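Long-range contacts in alpha-11 giardin (Giardia intestinalis, PDB 2II2), which binds calcium and probably acidic phospholipids as a member of the annexin family, and may take part in parasite attachment and in the cytoskeleton of the ventral disk: residues 37-41 and 72-76; 259-264 and 302-306. One frame throughout, in Å; residues are numbered along the deposited sequence. Where two conformers were deposited one is given.

Both contacts are helix-to-helix joints of an all-helical annexin chain, and they follow one another along the sequence: contact 1 closes near the N-terminus before contact 2 opens in the last third. Contact 1 sets helix 34-48 against the end of helix 64-73 and the turn after it; contact 2 pairs helix 249-263 with the C-terminal helix 298-306. Their centres lie about 14 Å apart, on the same side of the chain's centre, and they touch: Gly72 packs on Phe305, and Arg37 meets His264. Helix 64-73 also reaches Thr260 and Phe305, so the two ends of the chain pack together.

Contact 1. Residues 37-41 and 72-76; sequences RKELR and GWDCN. With SO4 (sulfate ion), chain B.
Arg37 lays its aliphatic chain over one face of the Trp73 indole, with CD 4.1 Å from the centroid of the six-membered ring in a CH-pi contact. Its CG stands anti to the carbonyl carbon (chi1 -70°), and the chain bends at chi3 as it leaves the ring, which turns the guanidinium plane almost perpendicular to the indole and brings it near the Gly72 carbonyl. Water 1 links NH2 weakly to Gly72 O, while water 2 accepts from NE. The stronger partner of NH2 is Asp265, in a salt bridge. Leu40 adds CD2 at 4.0 Å from Trp73 CZ3.

Arg41, one helical turn on, repeats this shape as far as chi3, but its end group is turned the other way; its chain and the indole run past each other in opposite directions. NE comes within 3.0 Å of Trp73 O at an angle too poor for a hydrogen bond; water 3 does the joining instead, accepting from NH2 at 2.8 Å and donating to Trp73 O. The charge pairing with Asp74 is loose: OD1 lies 3.9 Å from Arg41 NH2 and well out of the guanidinium plane, so no N-H points at it. Asp74 instead gives OD1 weakly to Cys75 N and OD2 to Ser78, spanning the start of the next helix. A sulfate, probably from the crystallisation liquor, accepts from Asn76 N through O3 at 2.9 Å, just past the N-cap residue Cys75.

The contact thus holds the N-terminal half of helix 34-48 to the end of helix 64-73 and its turn into helix 76-89. Helix 22-29 flanks the indole, with Thr29 bonded to NE1 and Phe28 against it, and helix 52-59 packs on Arg41, Trp73 and Asp74.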
# COMPACT_ATOMS: atom_id res chain seq x y z
N ARG A 37 18.96 6.57 -5.62
CA ARG A 37 18.72 5.20 -6.08
C ARG A 37 18.49 5.20 -7.59
O ARG A 37 18.97 4.30 -8.29
CB ARG A 37 17.54 4.54 -5.37
CG ARG A 37 17.83 4.23 -3.93
CD ARG A 37 16.77 3.36 -3.32
NE ARG A 37 15.44 3.98 -3.22
CZ ARG A 37 15.04 4.81 -2.26
NH1 ARG A 37 15.88 5.22 -1.31
NH2 ARG A 37 13.79 5.26 -2.25
N LYS A 38 17.77 6.20 -8.07
CA LYS A 38 17.45 6.28 -9.50
C LYS A 38 18.74 6.50 -10.31
O LYS A 38 19.01 5.82 -11.31
CB LYS A 38 16.45 7.41 -9.75
CG LYS A 38 15.94 7.52 -11.20
CD LYS A 38 15.01 8.75 -11.35
CE LYS A 38 14.43 8.81 -12.76
NZ LYS A 38 13.51 9.96 -12.92
N GLU A 39 19.54 7.46 -9.86
CA GLU A 39 20.84 7.72 -10.51
C GLU A 39 21.76 6.50 -10.49
O GLU A 39 22.42 6.19 -11.48
CB GLU A 39 21.55 8.91 -9.87
CG GLU A 39 20.88 10.24 -10.18
CD GLU A 39 21.60 11.46 -9.61
OE1 GLU A 39 22.40 11.35 -8.64
OE2 GLU A 39 21.36 12.57 -10.14
N LEU A 40 21.80 5.81 -9.36
CA LEU A 40 22.65 4.65 -9.22
C LEU A 40 22.20 3.57 -10.21
O LEU A 40 23.03 2.95 -10.88
CB LEU A 40 22.61 4.15 -7.79
CG LEU A 40 23.58 3.03 -7.42
CD1 LEU A 40 23.87 3.14 -5.92
CD2 LEU A 40 23.00 1.65 -7.73
N ARG A 41 20.89 3.33 -10.33
CA ARG A 41 20.43 2.31 -11.29
C ARG A 41 20.83 2.68 -12.72
O ARG A 41 21.23 1.83 -13.50
CB ARG A 41 18.91 2.08 -11.19
CG ARG A 41 18.48 1.47 -9.89
CD ARG A 41 17.04 1.06 -9.94
NE ARG A 41 16.12 2.18 -10.03
CZ ARG A 41 15.26 2.38 -11.03
NH1 ARG A 41 15.20 1.57 -12.07
NH2 ARG A 41 14.43 3.40 -10.95
N GLY A 72 11.21 -1.38 -3.59
CA GLY A 72 11.86 -0.24 -2.95
C GLY A 72 12.92 0.41 -3.84
O GLY A 72 13.08 1.63 -3.81
N TRP A 73 13.65 -0.38 -4.63
CA TRP A 73 14.65 0.18 -5.55
C TRP A 73 14.08 0.86 -6.79
O TRP A 73 14.79 1.60 -7.46
CB TRP A 73 15.65 -0.92 -5.97
CG TRP A 73 16.79 -1.04 -5.06
CD1 TRP A 73 16.97 -1.91 -4.02
CD2 TRP A 73 17.95 -0.21 -5.08
NE1 TRP A 73 18.19 -1.69 -3.42
CE2 TRP A 73 18.81 -0.65 -4.05
CE3 TRP A 73 18.36 0.85 -5.90
CZ2 TRP A 73 20.06 -0.05 -3.80
CZ3 TRP A 73 19.62 1.44 -5.65
CH2 TRP A 73 20.43 0.99 -4.60
N ASP A 74 12.82 0.57 -7.12
CA ASP A 74 12.23 1.12 -8.35
C ASP A 74 11.71 2.54 -8.11
O ASP A 74 11.60 3.00 -6.96
CB ASP A 74 11.05 0.22 -8.77
CG ASP A 74 10.72 0.31 -10.26
OD1 ASP A 74 11.31 1.13 -10.99
OD2 ASP A 74 9.86 -0.50 -10.68
N CYS A 75 11.37 3.23 -9.20
CA CYS A 75 10.57 4.45 -9.10
C CYS A 75 9.14 4.11 -8.66
O CYS A 75 8.59 3.06 -9.05
CB CYS A 75 10.58 5.22 -10.42
SG CYS A 75 12.22 5.91 -10.76
N ASN A 76 8.54 4.98 -7.85
CA ASN A 76 7.29 4.65 -7.18
C ASN A 76 6.15 4.36 -8.16
O ASN A 76 5.36 3.43 -7.95
CB ASN A 76 6.94 5.79 -6.24
CG ASN A 76 5.72 5.51 -5.44
OD1 ASN A 76 4.62 5.99 -5.76
ND2 ASN A 76 5.88 4.73 -4.39
S SO4 B . 10.71 8.34 -7.68
O1 SO4 B . 10.41 9.58 -6.96
O2 SO4 B . 12.15 8.25 -7.88
O3 SO4 B . 10.19 7.17 -6.96
O4 SO4 B . 10.07 8.41 -9.01
O HOH W 1 11.48 3.51 -2.70
O HOH W 2 13.40 4.29 -5.18
O HOH W 3 15.08 4.17 -8.35
O HOH W 4 12.19 1.04 -13.53

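Contact 2. Residues 259-264 and 302-306; sequences ITGLFH and CLMFW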
# COMPACT_ATOMS: atom_id res chain seq x y z
N ILE A 259 3.62 -2.83 1.10
CA ILE A 259 3.35 -1.59 1.81
C ILE A 259 4.67 -0.85 2.07
O ILE A 259 4.76 0.38 1.86
CB ILE A 259 2.58 -1.87 3.09
CG1 ILE A 259 1.20 -2.44 2.76
CG2 ILE A 259 2.48 -0.62 3.94
CD1 ILE A 259 0.57 -3.23 3.90
N THR A 260 5.67 -1.57 2.55
CA THR A 260 6.97 -0.96 2.79
C THR A 260 7.60 -0.43 1.50
O THR A 260 8.06 0.70 1.44
CB THR A 260 7.92 -2.01 3.43
OG1 THR A 260 7.37 -2.44 4.68
CG2 THR A 260 9.28 -1.46 3.65
N GLY A 261 7.64 -1.27 0.47
CA GLY A 261 8.26 -0.87 -0.78
C GLY A 261 7.62 0.36 -1.39
O GLY A 261 8.31 1.25 -1.90
N LEU A 262 6.29 0.40 -1.38
CA LEU A 262 5.58 1.53 -1.96
C LEU A 262 5.62 2.84 -1.15
O LEU A 262 5.68 3.94 -1.72
CB LEU A 262 4.11 1.19 -2.23
CG LEU A 262 3.82 0.09 -3.26
CD1 LEU A 262 2.32 -0.19 -3.33
CD2 LEU A 262 4.32 0.58 -4.62
N PHE A 263 5.55 2.71 0.19
CA PHE A 263 5.20 3.88 0.99
C PHE A 263 6.23 4.31 2.01
O PHE A 263 6.00 5.32 2.69
CB PHE A 263 3.87 3.64 1.67
CG PHE A 263 2.74 3.30 0.73
CD1 PHE A 263 2.43 4.15 -0.33
CD2 PHE A 263 2.00 2.13 0.90
CE1 PHE A 263 1.39 3.82 -1.20
CE2 PHE A 263 0.95 1.82 0.04
CZ PHE A 263 0.65 2.66 -1.01
N HIS A 264 7.37 3.61 2.08
CA HIS A 264 8.33 3.93 3.15
C HIS A 264 8.85 5.37 3.09
O HIS A 264 9.17 5.94 4.13
CB HIS A 264 9.52 2.95 3.16
CG HIS A 264 10.40 3.11 1.98
ND1 HIS A 264 11.62 3.76 2.05
CD2 HIS A 264 10.20 2.82 0.67
CE1 HIS A 264 12.15 3.82 0.84
NE2 HIS A 264 11.30 3.29 -0.03
N CYS A 302 12.90 -4.40 6.15
CA CYS A 302 11.73 -3.61 6.51
C CYS A 302 12.14 -2.48 7.46
O CYS A 302 11.78 -1.32 7.25
CB CYS A 302 10.70 -4.54 7.14
SG CYS A 302 9.13 -3.73 7.56
N LEU A 303 12.88 -2.81 8.53
CA LEU A 303 13.36 -1.77 9.44
C LEU A 303 14.19 -0.69 8.73
O LEU A 303 14.05 0.52 8.97
CB LEU A 303 14.16 -2.40 10.57
CG LEU A 303 13.37 -3.26 11.56
CD1 LEU A 303 14.38 -4.02 12.42
CD2 LEU A 303 12.40 -2.47 12.46
N MET A 304 15.08 -1.15 7.85
CA MET A 304 15.89 -0.22 7.08
C MET A 304 15.03 0.70 6.24
O MET A 304 15.26 1.92 6.25
CB MET A 304 16.93 -0.99 6.24
CG MET A 304 17.83 -0.13 5.36
SD MET A 304 17.08 0.40 3.79
CE MET A 304 16.80 -1.19 2.99
N PHE A 305 14.07 0.16 5.49
CA PHE A 305 13.29 1.02 4.63
C PHE A 305 12.45 2.04 5.41
O PHE A 305 12.21 3.15 4.92
CB PHE A 305 12.41 0.21 3.68
CG PHE A 305 13.10 -0.27 2.43
CD1 PHE A 305 13.15 -1.64 2.12
CD2 PHE A 305 13.65 0.63 1.52
CE1 PHE A 305 13.78 -2.08 0.96
CE2 PHE A 305 14.29 0.21 0.36
CZ PHE A 305 14.34 -1.18 0.07
N TRP A 306 12.02 1.68 6.61
CA TRP A 306 11.21 2.58 7.42
C TRP A 306 12.05 3.46 8.32
O TRP A 306 11.49 4.27 9.07
CB TRP A 306 10.22 1.78 8.27
CG TRP A 306 9.07 1.28 7.50
CD1 TRP A 306 8.79 -0.02 7.14
CD2 TRP A 306 8.00 2.07 6.97
NE1 TRP A 306 7.63 -0.07 6.42
CE2 TRP A 306 7.14 1.21 6.28
CE3 TRP A 306 7.70 3.44 7.01
CZ2 TRP A 306 5.98 1.66 5.64
CZ3 TRP A 306 6.55 3.89 6.37
CH2 TRP A 306 5.72 3.01 5.69
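The Trp306 indole presents one face to His264 CA, which lies over the six-membered ring at 3.8 Å from its centroid. The indole also reaches back along helix 249-263: NE1 donates to Thr260 OG1 over 3.0 Å, with the oxygen tilted 20° from the ring plane. The same hydroxyl is bonded to the Ala256 carbonyl one turn earlier, and Cys302 SG packs against it.

Thr260 CG2, anti to the backbone N, is directed to Phe305 CB and meets it at 3.5 Å. Beyond this methyl the two rings of His264 and Phe305 form an edge-to-face pair, centroids 4.8 Å apart, in which the phenyl edge around CD2 approaches the imidazole face. His264 CG sits between the backbone N and the carbonyl carbon (chi1 69°), an orientation that stands the imidazole up beside Phe305 and lets ND1 donate weakly to Phe305 O at 3.0 Å. The histidine is thereby held both through its ring face and through this nitrogen, near the end of helix 249-263.

Further out, Phe240 of helix 232-244 meets the Trp306 indole edge-to-face, Met280 of helix 280-287 packs on the same tryptophan, and Val68 and Met69 of helix 64-73 contact Phe305. The axes of 259-263 and 302-306 approach to 9.8 Å, inclined at 22°. This buried joint between two near-parallel helices belongs to the annexin fold, whose repeats are compact bundles of alpha-helices, and both segments fall in the C-terminal annexin-family region.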